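PDB 1SH8: DUF4442 domain-containing protein from Pseudomonas aeruginosa, which is of unknown function but is probably a thioesterase of the hotdog superfamily. Local coordinates for residues L9-H12 with L13-K17; V30-P33 with G34-R37; A56-T59 with L60-P64; A67-L70 with T71-S75; D104-R107 with I108-E112. All blocks are in the same frame, centred on the assembly; numbering follows the deposited sequence.

Contact 1: L9-H12 with L13-K17; sequences LARH and LTEEK
L9-H12 and the residues after it are successive turns of helix 7-16, joined by i to i+4 backbone bonds from L13 N, T14 N, E15 N and E16 N to the carbonyls of L9, A10, R11 and H12. The bond from E16 N to H12 O, 2.8 Å long, is the most bent of the four, with 143° at the hydrogen. A10 O takes two donors: T14 N and, from the other face of the carbonyl plane, T14 OG1 at 2.8 Å. Chi1 of -64° sets that hydroxyl beside its own backbone N, where it folds back onto the preceding turn. The aliphatic part of R11 crosses the E15 carboxylate, R11 CD lying 3.5 Å from E15 OE1. E16 reaches back to H12 so that its CB lies over one face of the imidazole, offset to the rim; L9 CD1 meets L13 CG at 4.0 Å. One water receives R11 NH2 at 2.9 Å and donates to E15 OE1 and to E16 OE2. R11 NH1 is salt-bridged to E8, one turn back in the helix, and E15 OE1 to R27, tying it to strand 27-32. The water bridges the charged ends of R11, E15 and E16, which do not touch, and probably eases the closeness of the two acids.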
loop_
_atom_site.group_PDB
_atom_site.type_symbol
_atom_site.label_atom_id
_atom_site.label_comp_id
_atom_site.label_asym_id
_atom_site.label_seq_id
_atom_site.Cartn_x
_atom_site.Cartn_y
_atom_site.Cartn_z
ATOM N N LEU A 9 14.597 21.267 -1.887
ATOM C CA LEU A 9 13.157 21.428 -1.963
ATOM C C LEU A 9 12.526 20.120 -2.448
ATOM O O LEU A 9 11.493 19.688 -1.924
ATOM C CB LEU A 9 12.812 22.587 -2.905
ATOM C CG LEU A 9 11.335 22.856 -3.224
ATOM C CD1 LEU A 9 10.503 22.990 -1.946
ATOM C CD2 LEU A 9 11.249 24.123 -4.062
ATOM N N ALA A 10 13.153 19.475 -3.434
ATOM C CA ALA A 10 12.622 18.212 -3.952
ATOM C C ALA A 10 12.609 17.163 -2.844
ATOM O O ALA A 10 11.648 16.404 -2.700
ATOM C CB ALA A 10 13.459 17.725 -5.135
ATOM N N ARG A 11 13.674 17.133 -2.052
ATOM C CA ARG A 11 13.776 16.181 -0.950
ATOM C C ARG A 11 12.713 16.484 0.109
ATOM O O ARG A 11 12.050 15.578 0.612
ATOM C CB ARG A 11 15.186 16.236 -0.344
ATOM C CG ARG A 11 15.400 15.334 0.866
ATOM C CD ARG A 11 15.078 16.078 2.151
ATOM N NE ARG A 11 15.942 17.247 2.310
ATOM C CZ ARG A 11 15.629 18.311 3.042
ATOM N NH1 ARG A 11 16.476 19.329 3.128
ATOM N NH2 ARG A 11 14.468 18.361 3.684
ATOM N N HIS A 12 12.537 17.763 0.429
ATOM C CA HIS A 12 11.544 18.150 1.420
ATOM C C HIS A 12 10.148 17.716 0.975
ATOM O O HIS A 12 9.392 17.128 1.751
ATOM C CB HIS A 12 11.580 19.669 1.642
ATOM C CG HIS A 12 10.678 20.142 2.740
ATOM N ND1 HIS A 12 9.356 20.476 2.531
ATOM C CD2 HIS A 12 10.902 20.307 4.066
ATOM C CE1 HIS A 12 8.805 20.826 3.681
ATOM N NE2 HIS A 12 9.722 20.731 4.626
ATOM N N LEU A 13 9.806 17.999 -0.278
ATOM C CA LEU A 13 8.490 17.625 -0.801
ATOM C C LEU A 13 8.302 16.107 -0.816
ATOM O O LEU A 13 7.248 15.601 -0.434
ATOM C CB LEU A 13 8.297 18.200 -2.206
ATOM C CG LEU A 13 8.213 19.732 -2.252
ATOM C CD1 LEU A 13 8.116 20.215 -3.700
ATOM C CD2 LEU A 13 7.006 20.198 -1.434
ATOM N N THR A 14 9.331 15.381 -1.241
ATOM C CA THR A 14 9.263 13.926 -1.298
ATOM C C THR A 14 9.007 13.309 0.076
ATOM O O THR A 14 8.156 12.433 0.231
ATOM C CB THR A 14 10.579 13.331 -1.863
ATOM O OG1 THR A 14 10.759 13.766 -3.213
ATOM C CG2 THR A 14 10.540 11.805 -1.836
ATOM N N GLU A 15 9.743 13.779 1.074
ATOM C CA GLU A 15 9.624 13.244 2.423
ATOM C C GLU A 15 8.489 13.806 3.260
ATOM O O GLU A 15 7.972 13.111 4.139
ATOM C CB GLU A 15 10.932 13.467 3.191
ATOM C CG GLU A 15 12.157 12.810 2.569
ATOM C CD GLU A 15 13.440 13.097 3.342
ATOM O OE1 GLU A 15 13.398 13.875 4.325
ATOM O OE2 GLU A 15 14.497 12.546 2.965
ATOM N N GLU A 16 8.086 15.045 2.989
ATOM C CA GLU A 16 7.066 15.675 3.823
ATOM C C GLU A 16 5.757 16.191 3.241
ATOM O O GLU A 16 4.874 16.585 4.002
ATOM C CB GLU A 16 7.728 16.806 4.616
ATOM C CG GLU A 16 8.836 16.319 5.541
ATOM C CD GLU A 16 9.579 17.450 6.212
ATOM O OE1 GLU A 16 8.913 18.367 6.741
ATOM O OE2 GLU A 16 10.828 17.418 6.216
ATOM N N LYS A 17 5.591 16.198 1.925
ATOM C CA LYS A 17 4.336 16.716 1.395
ATOM C C LYS A 17 3.138 15.893 1.860
ATOM O O LYS A 17 2.074 16.443 2.152
ATOM C CB LYS A 17 4.360 16.769 -0.129
ATOM C CG LYS A 17 3.243 17.630 -0.703
ATOM C CD LYS A 17 3.455 17.882 -2.176
ATOM C CE LYS A 17 2.393 18.805 -2.741
ATOM N NZ LYS A 17 2.617 19.019 -4.202
HETATM O O HOH W 1 12.610 16.317 4.604
#

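Contact 2: V30-P33 with G34-R37; sequences VLEP and GYVR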
loop_
_atom_site.group_PDB
_atom_site.type_symbol
_atom_site.label_atom_id
_atom_site.label_comp_id
_atom_site.label_asym_id
_atom_site.label_seq_id
_atom_site.Cartn_x
_atom_site.Cartn_y
_atom_site.Cartn_z
ATOM N N VAL A 30 18.772 9.835 -3.002
ATOM C CA VAL A 30 19.117 10.532 -4.238
ATOM C C VAL A 30 17.840 10.948 -4.967
ATOM O O VAL A 30 16.898 10.163 -5.084
ATOM C CB VAL A 30 19.955 9.650 -5.197
ATOM C CG1 VAL A 30 20.155 10.368 -6.528
ATOM C CG2 VAL A 30 21.309 9.335 -4.570
ATOM N N LEU A 31 17.814 12.193 -5.435
ATOM C CA LEU A 31 16.677 12.733 -6.178
ATOM C C LEU A 31 17.217 13.584 -7.321
ATOM O O LEU A 31 17.708 14.691 -7.101
ATOM C CB LEU A 31 15.790 13.595 -5.272
ATOM C CG LEU A 31 15.030 12.862 -4.167
ATOM C CD1 LEU A 31 14.341 13.875 -3.271
ATOM C CD2 LEU A 31 14.012 11.907 -4.786
ATOM N N GLU A 32 17.133 13.062 -8.537
ATOM C CA GLU A 32 17.620 13.780 -9.706
ATOM C C GLU A 32 16.679 13.496 -10.869
ATOM O O GLU A 32 15.894 12.540 -10.828
ATOM C CB GLU A 32 19.032 13.300 -10.068
ATOM C CG GLU A 32 19.977 13.216 -8.877
ATOM C CD GLU A 32 21.362 12.706 -9.244
ATOM O OE1 GLU A 32 21.465 11.751 -10.043
ATOM O OE2 GLU A 32 22.346 13.258 -8.712
ATOM N N PRO A 33 16.727 14.329 -11.919
ATOM C CA PRO A 33 15.840 14.075 -13.054
ATOM C C PRO A 33 16.080 12.651 -13.553
ATOM O O PRO A 33 17.223 12.265 -13.794
ATOM C CB PRO A 33 16.283 15.121 -14.073
ATOM C CG PRO A 33 16.702 16.273 -13.200
ATOM C CD PRO A 33 17.487 15.581 -12.103
ATOM N N GLY A 34 15.012 11.866 -13.675
ATOM C CA GLY A 34 15.143 10.504 -14.162
ATOM C C GLY A 34 15.692 9.441 -13.218
ATOM O O GLY A 34 15.804 8.287 -13.614
ATOM N N TYR A 35 16.044 9.804 -11.987
ATOM C CA TYR A 35 16.569 8.818 -11.045
ATOM C C TYR A 35 16.339 9.181 -9.584
ATOM O O TYR A 35 16.656 10.287 -9.151
ATOM C CB TYR A 35 18.072 8.600 -11.260
ATOM C CG TYR A 35 18.670 7.626 -10.263
ATOM C CD1 TYR A 35 18.407 6.255 -10.351
ATOM C CD2 TYR A 35 19.450 8.081 -9.199
ATOM C CE1 TYR A 35 18.904 5.356 -9.395
ATOM C CE2 TYR A 35 19.949 7.196 -8.236
ATOM C CZ TYR A 35 19.674 5.837 -8.342
ATOM O OH TYR A 35 20.171 4.968 -7.397
ATOM N N VAL A 36 15.794 8.233 -8.826
ATOM C CA VAL A 36 15.546 8.442 -7.405
ATOM C C VAL A 36 15.895 7.179 -6.628
ATOM O O VAL A 36 15.825 6.066 -7.163
ATOM C CB VAL A 36 14.052 8.795 -7.107
ATOM C CG1 VAL A 36 13.627 10.015 -7.918
ATOM C CG2 VAL A 36 13.146 7.601 -7.410
ATOM N N ARG A 37 16.294 7.364 -5.376
ATOM C CA ARG A 37 16.605 6.251 -4.484
ATOM C C ARG A 37 16.070 6.639 -3.114
ATOM O O ARG A 37 16.448 7.675 -2.565
ATOM C CB ARG A 37 18.114 5.980 -4.399
ATOM C CG ARG A 37 18.434 4.780 -3.510
ATOM C CD ARG A 37 19.873 4.307 -3.655
ATOM N NE ARG A 37 20.854 5.200 -3.042
ATOM C CZ ARG A 37 21.703 5.974 -3.712
ATOM N NH1 ARG A 37 21.699 5.992 -5.039
ATOM N NH2 ARG A 37 22.590 6.704 -3.048
#
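V30 stands between two flat groups, with one methyl for each. Its CG1 lies near the plane of the Y35 ring, at the edge, 3.6 Å from Y35 CD2, while CG2 lies over one face of the R37 guanidinium, 3.3 Å from R37 NH2. Chi1 of 174° swings CG1 away from the backbone N and towards the tyrosine, leaving CG2 for the arginine. Those two groups also meet each other edge to edge: R37 NH1 donates to Y35 OH over 3.0 Å, the hydroxyl lying only 3° out of the guanidinium plane and NH1 lying in the plane of the ring. The bend at chi3 (73°) turns the arginine back to make this bond. Farther on, R37 NE is salt-bridged to E29 and Y35 OH is hydrogen-bonded to E100. The frame is a two-residue beta hairpin of strands 27-32 and 35-40, closed by a type II turn from E32 to Y35 in which G34 takes the positive phi. E32 with Y35 and V30 with R37 are hydrogen-bonded pairs; Y35 N comes to E32 O from above the carbonyl plane, at 3.0 Å. L31 and V36 form the non-hydrogen-bonded pair between them and point to the other face of the sheet, where L31 CD2 packs on V36 CG1 at 3.7 Å. Helix 64-72 covers that face, T71 touching both of these side chains.

Contact 3: A56-T59 with L60-P64; sequences ALFT and LAELP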
loop_
_atom_site.group_PDB
_atom_site.type_symbol
_atom_site.label_atom_id
_atom_site.label_comp_id
_atom_site.label_asym_id
_atom_site.label_seq_id
_atom_site.Cartn_x
_atom_site.Cartn_y
_atom_site.Cartn_z
ATOM N N ALA A 56 4.251 -0.394 4.972
ATOM C CA ALA A 56 5.474 0.392 4.868
ATOM C C ALA A 56 6.184 -0.011 3.573
ATOM O O ALA A 56 6.728 0.841 2.862
ATOM C CB ALA A 56 6.366 0.137 6.071
ATOM N N LEU A 57 6.188 -1.311 3.271
ATOM C CA LEU A 57 6.807 -1.799 2.039
ATOM C C LEU A 57 6.075 -1.194 0.845
ATOM O O LEU A 57 6.701 -0.746 -0.118
ATOM C CB LEU A 57 6.751 -3.329 1.982
ATOM C CG LEU A 57 7.738 -4.053 2.909
ATOM C CD1 LEU A 57 7.381 -5.531 3.025
ATOM C CD2 LEU A 57 9.157 -3.876 2.361
ATOM N N PHE A 58 4.748 -1.161 0.915
ATOM C CA PHE A 58 3.964 -0.592 -0.181
ATOM C C PHE A 58 4.307 0.878 -0.395
ATOM O O PHE A 58 4.496 1.327 -1.524
ATOM C CB PHE A 58 2.464 -0.698 0.099
ATOM C CG PHE A 58 1.610 -0.093 -0.985
ATOM C CD1 PHE A 58 1.179 -0.860 -2.068
ATOM C CD2 PHE A 58 1.270 1.257 -0.945
ATOM C CE1 PHE A 58 0.417 -0.281 -3.099
ATOM C CE2 PHE A 58 0.515 1.843 -1.967
ATOM C CZ PHE A 58 0.089 1.073 -3.043
ATOM N N THR A 59 4.373 1.631 0.698
ATOM C CA THR A 59 4.673 3.050 0.609
ATOM C C THR A 59 6.038 3.279 -0.038
ATOM O O THR A 59 6.187 4.146 -0.903
ATOM C CB THR A 59 4.609 3.701 2.005
ATOM O OG1 THR A 59 3.276 3.575 2.514
ATOM C CG2 THR A 59 4.962 5.178 1.933
ATOM N N LEU A 60 7.030 2.488 0.363
ATOM C CA LEU A 60 8.368 2.617 -0.206
ATOM C C LEU A 60 8.365 2.314 -1.703
ATOM O O LEU A 60 9.002 3.015 -2.486
ATOM C CB LEU A 60 9.337 1.659 0.493
ATOM C CG LEU A 60 10.759 1.653 -0.085
ATOM C CD1 LEU A 60 11.380 3.037 0.080
ATOM C CD2 LEU A 60 11.598 0.601 0.620
ATOM N N ALA A 61 7.642 1.264 -2.091
ATOM C CA ALA A 61 7.572 0.851 -3.492
ATOM C C ALA A 61 6.739 1.783 -4.368
ATOM O O ALA A 61 7.011 1.931 -5.557
ATOM C CB ALA A 61 7.014 -0.567 -3.581
ATOM N N GLU A 62 5.733 2.416 -3.773
ATOM C CA GLU A 62 4.826 3.302 -4.500
ATOM C C GLU A 62 5.334 4.735 -4.719
ATOM O O GLU A 62 5.126 5.323 -5.789
ATOM C CB GLU A 62 3.479 3.345 -3.756
ATOM C CG GLU A 62 2.311 4.022 -4.481
ATOM C CD GLU A 62 2.383 5.549 -4.520
ATOM O OE1 GLU A 62 2.898 6.173 -3.564
ATOM O OE2 GLU A 62 1.892 6.129 -5.515
ATOM N N LEU A 63 5.999 5.288 -3.707
ATOM C CA LEU A 63 6.465 6.671 -3.763
ATOM C C LEU A 63 7.390 7.056 -4.921
ATOM O O LEU A 63 7.389 8.213 -5.345
ATOM C CB LEU A 63 7.106 7.064 -2.428
ATOM C CG LEU A 63 7.015 8.562 -2.132
ATOM C CD1 LEU A 63 5.558 8.950 -1.945
ATOM C CD2 LEU A 63 7.810 8.890 -0.878
ATOM N N PRO A 64 8.200 6.111 -5.441
ATOM C CA PRO A 64 9.076 6.497 -6.556
ATOM C C PRO A 64 8.326 7.135 -7.725
ATOM O O PRO A 64 8.890 7.938 -8.464
ATOM C CB PRO A 64 9.746 5.180 -6.934
ATOM C CG PRO A 64 9.920 4.527 -5.593
ATOM C CD PRO A 64 8.563 4.774 -4.934
#
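A56-T59 and L60-E62 are consecutive turns of helix 54-62, linked by bonds from L60 N, A61 N and E62 N to the carbonyls four residues earlier, and L63 N still bonds back to T59 O. Of these, E62 N to F58 O is the shortest at 2.8 Å. The chief side-chain meeting is between F58 and E62. The E62 CB sits 4.2 Å from the centroid of the F58 ring, 29° off its normal, an off-centre CH-pi contact, and E62 CG follows at 3.8 Å from F58 CE2. Ring and carboxylate planes are only 16° apart. With CG anti to the backbone N and a bend at chi2 (-75°), the glutamate brings its methylenes obliquely against the CE2 corner of the ring. Helix 54-62 is the first part of the central helix of the hotdog fold, which resumes as helix 64-72, and here it also meets the dimer partner: F58 stacks on F58 of the second subunit, and E62 OE1 is hydrogen-bonded to Y53 of that subunit. T59 OG1 bonds to G55 O within the helix. L60 turns instead to the strands, touching I97, V99 and L129, while its CB lies 3.6 Å from A56 O; A61 CB rests 3.5 Å from L57 O and likewise reaches L129.

Contact 4: A67-L70 with T71-S75; sequences ALFL and TSFDS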
loop_
_atom_site.group_PDB
_atom_site.type_symbol
_atom_site.label_atom_id
_atom_site.label_comp_id
_atom_site.label_asym_id
_atom_site.label_seq_id
_atom_site.Cartn_x
_atom_site.Cartn_y
_atom_site.Cartn_z
ATOM N N ALA A 67 8.103 10.661 -6.616
ATOM C CA ALA A 67 9.436 11.252 -6.497
ATOM C C ALA A 67 10.021 11.554 -7.880
ATOM O O ALA A 67 10.586 12.626 -8.092
ATOM C CB ALA A 67 10.370 10.323 -5.711
ATOM N N LEU A 68 9.892 10.613 -8.816
ATOM C CA LEU A 68 10.393 10.826 -10.180
ATOM C C LEU A 68 9.644 12.000 -10.823
ATOM O O LEU A 68 10.218 12.777 -11.582
ATOM C CB LEU A 68 10.212 9.562 -11.028
ATOM C CG LEU A 68 11.300 8.499 -10.861
ATOM C CD1 LEU A 68 10.841 7.178 -11.476
ATOM C CD2 LEU A 68 12.588 8.987 -11.518
ATOM N N PHE A 69 8.357 12.121 -10.514
ATOM C CA PHE A 69 7.546 13.224 -11.028
ATOM C C PHE A 69 8.133 14.554 -10.529
ATOM O O PHE A 69 8.293 15.504 -11.295
ATOM C CB PHE A 69 6.097 13.072 -10.540
ATOM C CG PHE A 69 5.343 14.375 -10.435
ATOM C CD1 PHE A 69 4.815 14.990 -11.568
ATOM C CD2 PHE A 69 5.181 14.994 -9.200
ATOM C CE1 PHE A 69 4.134 16.203 -11.468
ATOM C CE2 PHE A 69 4.500 16.207 -9.093
ATOM C CZ PHE A 69 3.977 16.812 -10.229
ATOM N N LEU A 70 8.446 14.612 -9.238
ATOM C CA LEU A 70 9.016 15.819 -8.641
ATOM C C LEU A 70 10.384 16.189 -9.214
ATOM O O LEU A 70 10.714 17.371 -9.330
ATOM C CB LEU A 70 9.143 15.657 -7.123
ATOM C CG LEU A 70 7.852 15.725 -6.305
ATOM C CD1 LEU A 70 8.143 15.349 -4.863
ATOM C CD2 LEU A 70 7.262 17.131 -6.385
ATOM N N THR A 71 11.188 15.193 -9.568
ATOM C CA THR A 71 12.513 15.490 -10.103
ATOM C C THR A 71 12.576 15.594 -11.620
ATOM O O THR A 71 13.545 16.133 -12.163
ATOM C CB THR A 71 13.549 14.418 -9.699
ATOM O OG1 THR A 71 13.253 13.185 -10.372
ATOM C CG2 THR A 71 13.547 14.204 -8.195
ATOM N N SER A 72 11.546 15.110 -12.306
ATOM C CA SER A 72 11.585 15.082 -13.761
ATOM C C SER A 72 10.598 15.932 -14.551
ATOM O O SER A 72 10.843 16.224 -15.724
ATOM C CB SER A 72 11.460 13.628 -14.224
ATOM O OG SER A 72 12.289 12.785 -13.445
ATOM N N PHE A 73 9.492 16.320 -13.928
ATOM C CA PHE A 73 8.485 17.102 -14.634
ATOM C C PHE A 73 8.158 18.427 -13.960
ATOM O O PHE A 73 8.553 18.669 -12.821
ATOM C CB PHE A 73 7.199 16.282 -14.764
ATOM C CG PHE A 73 7.385 14.976 -15.478
ATOM C CD1 PHE A 73 7.657 14.947 -16.844
ATOM C CD2 PHE A 73 7.308 13.772 -14.783
ATOM C CE1 PHE A 73 7.853 13.734 -17.512
ATOM C CE2 PHE A 73 7.500 12.559 -15.438
ATOM C CZ PHE A 73 7.774 12.543 -16.809
ATOM N N ASP A 74 7.449 19.282 -14.699
ATOM C CA ASP A 74 6.990 20.574 -14.191
ATOM C C ASP A 74 5.928 20.143 -13.188
ATOM O O ASP A 74 4.825 19.758 -13.579
ATOM C CB ASP A 74 6.343 21.373 -15.322
ATOM C CG ASP A 74 5.836 22.729 -14.868
ATOM O OD1 ASP A 74 5.291 22.814 -13.746
ATOM O OD2 ASP A 74 5.971 23.700 -15.647
ATOM N N SER A 75 6.262 20.205 -11.901
ATOM C CA SER A 75 5.358 19.747 -10.850
ATOM C C SER A 75 4.213 20.666 -10.448
ATOM O O SER A 75 3.517 20.403 -9.472
ATOM C CB SER A 75 6.170 19.339 -9.615
ATOM O OG SER A 75 7.120 20.329 -9.282
HETATM O O HOH W 2 9.312 19.313 -10.338
#
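The CZ corner of the F69 ring meets S75, F69 CZ lying 3.3 Å from S75 CA and 3.4 Å from S75 CB. Chi1 of 153° carries the ring away from its backbone N and forward over the helix end. Its CD1 also meets F73 CB at 4.2 Å, while F73 turns the edge of its own ring to F69 CA. On another side of the same turn S72 OG folds back to donate to L68 O over 2.8 Å, using chi1 of -44° to stay beside the backbone N. The amide of S72 bonds only weakly, to L68 O and F69 O, and the hydroxyl adds a second grip on L68 O.

This is the C-terminal end of helix 64-72, where F73 is the first residue to leave helical angles although its N still reaches F69 O at 3.0 Å. The helix packs on the hairpin of strands 27-32 and 35-40: T71 OG1 is hydrogen-bonded to E32 O, and S72 OG to G34 N. F73 goes to helix 105-118, and F69 to F78 and P80.

The looser side is the turn beyond the helix. There L70 CD2 and S75 CB only graze at 4.1 Å, and a water joins the polar atoms of this side. It donates to L70 O and to F73 O and accepts from S75 OG at 2.6 Å, linking L70 O of the last turn to the two residues beyond it. D74, exposed to solvent, directs OD1 to the amides of A76 and R77.

Contact 5: D104-R107 with I108-E112; sequences DAER and IRQLE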
loop_
_atom_site.group_PDB
_atom_site.type_symbol
_atom_site.label_atom_id
_atom_site.label_comp_id
_atom_site.label_asym_id
_atom_site.label_seq_id
_atom_site.Cartn_x
_atom_site.Cartn_y
_atom_site.Cartn_z
ATOM N N ASP A 104 14.289 7.208 -18.396
ATOM C CA ASP A 104 15.314 7.759 -19.280
ATOM C C ASP A 104 14.890 9.124 -19.833
ATOM O O ASP A 104 13.699 9.456 -19.865
ATOM C CB ASP A 104 15.637 6.796 -20.428
ATOM C CG ASP A 104 14.506 6.670 -21.420
ATOM O OD1 ASP A 104 13.470 6.068 -21.067
ATOM O OD2 ASP A 104 14.651 7.179 -22.552
ATOM N N ALA A 105 15.878 9.911 -20.256
ATOM C CA ALA A 105 15.642 11.249 -20.787
ATOM C C ALA A 105 14.594 11.286 -21.892
ATOM O O ALA A 105 13.737 12.175 -21.923
ATOM C CB ALA A 105 16.950 11.837 -21.297
ATOM N N GLU A 106 14.673 10.320 -22.800
ATOM C CA GLU A 106 13.740 10.236 -23.914
ATOM C C GLU A 106 12.308 9.986 -23.439
ATOM O O GLU A 106 11.370 10.598 -23.954
ATOM C CB GLU A 106 14.185 9.130 -24.875
ATOM C CG GLU A 106 13.370 9.029 -26.156
ATOM C CD GLU A 106 13.861 7.908 -27.065
ATOM O OE1 GLU A 106 15.034 7.961 -27.502
ATOM O OE2 GLU A 106 13.074 6.971 -27.338
ATOM N N ARG A 107 12.135 9.089 -22.467
ATOM C CA ARG A 107 10.799 8.797 -21.941
ATOM C C ARG A 107 10.210 10.028 -21.263
ATOM O O ARG A 107 9.012 10.289 -21.363
ATOM C CB ARG A 107 10.833 7.633 -20.940
ATOM C CG ARG A 107 10.610 6.259 -21.568
ATOM C CD ARG A 107 9.280 6.204 -22.301
ATOM N NE ARG A 107 8.159 5.781 -21.459
ATOM C CZ ARG A 107 6.892 6.114 -21.692
ATOM N NH1 ARG A 107 6.591 6.884 -22.731
ATOM N NH2 ARG A 107 5.922 5.662 -20.906
ATOM N N ILE A 108 11.054 10.781 -20.570
ATOM C CA ILE A 108 10.592 11.989 -19.896
ATOM C C ILE A 108 10.032 12.952 -20.944
ATOM O O ILE A 108 8.959 13.528 -20.759
ATOM C CB ILE A 108 11.739 12.668 -19.108
ATOM C CG1 ILE A 108 12.164 11.768 -17.937
ATOM C CG2 ILE A 108 11.285 14.034 -18.593
ATOM C CD1 ILE A 108 13.372 12.278 -17.148
ATOM N N ARG A 109 10.755 13.111 -22.052
ATOM C CA ARG A 109 10.297 13.991 -23.125
ATOM C C ARG A 109 8.978 13.501 -23.722
ATOM O O ARG A 109 8.061 14.290 -23.943
ATOM C CB ARG A 109 11.352 14.099 -24.230
ATOM C CG ARG A 109 12.486 15.050 -23.899
ATOM C CD ARG A 109 13.313 15.365 -25.138
ATOM N NE ARG A 109 14.124 14.229 -25.571
ATOM C CZ ARG A 109 15.252 13.845 -24.979
ATOM N NH1 ARG A 109 15.714 14.509 -23.924
ATOM N NH2 ARG A 109 15.915 12.793 -25.438
ATOM N N GLN A 110 8.882 12.199 -23.976
ATOM C CA GLN A 110 7.660 11.632 -24.539
ATOM C C GLN A 110 6.471 11.874 -23.617
ATOM O O GLN A 110 5.401 12.292 -24.061
ATOM C CB GLN A 110 7.819 10.127 -24.759
ATOM C CG GLN A 110 9.039 9.738 -25.576
ATOM C CD GLN A 110 9.110 8.242 -25.831
ATOM O OE1 GLN A 110 8.881 7.433 -24.927
ATOM N NE2 GLN A 110 9.436 7.865 -27.063
ATOM N N LEU A 111 6.668 11.614 -22.327
ATOM C CA LEU A 111 5.611 11.786 -21.339
ATOM C C LEU A 111 5.104 13.222 -21.217
ATOM O O LEU A 111 3.894 13.451 -21.216
ATOM C CB LEU A 111 6.089 11.284 -19.972
ATOM C CG LEU A 111 6.238 9.761 -19.868
ATOM C CD1 LEU A 111 7.063 9.394 -18.647
ATOM C CD2 LEU A 111 4.857 9.121 -19.811
ATOM N N GLU A 112 6.013 14.188 -21.115
ATOM C CA GLU A 112 5.586 15.581 -20.984
ATOM C C GLU A 112 4.889 16.070 -22.246
ATOM O O GLU A 112 3.934 16.845 -22.177
ATOM C CB GLU A 112 6.773 16.486 -20.651
ATOM C CG GLU A 112 7.969 16.308 -21.548
ATOM C CD GLU A 112 9.146 17.158 -21.106
ATOM O OE1 GLU A 112 9.466 17.139 -19.897
ATOM O OE2 GLU A 112 9.752 17.836 -21.966
#
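R107 bends across the next turn of its helix to reach Q110 and L111. Its CB merely stands beside the next peptide, and CG comes within 4.0 Å of Q110 OE1. Bends at chi2 and chi3 then curl the chain over that amide, bringing CD to 2.9 Å from Q110 OE1. NE passes farther off. At the tip NH1 donates to Q110 OE1 over 3.2 Å in a nearly straight bond, 165° at the hydrogen, with the oxygen close to the guanidinium plane although the amide itself is turned by 76°. NH2 meets L111 CD2 at 3.8 Å, and L111 CG lies over one face of the group, toward its rim. Q110 reaches this place with an extended chain, its CG 3.0 Å from E106 O. R109 turns back the other way, setting a face of its guanidinium over A105 O. Beneath these side chains the backbone runs in i to i+4 bonds, from I108 N to D104 O onward, and D104 is the N-cap: its OD2 accepts from R107 N at 3.2 Å, approached from above the carboxylate plane. The polar side is largely at the surface. The inner side of helix 105-118 faces the end of helix 64-72, where I108 and L111 pack on F73; L111 also touches A121 and Y123 of strand 120-130, and R107 NH2 makes a weak bond to E122 O.

In the fold
Contact 4 holds a middle place: its centre is about 9 Å from that of contact 2 and about 11 Å from those of contacts 1 and 5. Besides the polar links between them, contacts 2 and 4 touch where P33 CG lies 3.3 Å from T71 O. L31 and L70 both pack against T14 of contact 1, and F73 CE1 rests 3.4 Å from I108 O of contact 5. Contact 3 continues directly into the helix of contact 4 but lies about 17 Å from it between centres, at the subunit interface; it meets contact 2 where P64 CB comes 4.2 Å from V36 CG2. Contacts 3 and 5 are about 23 Å apart between centres and do not touch.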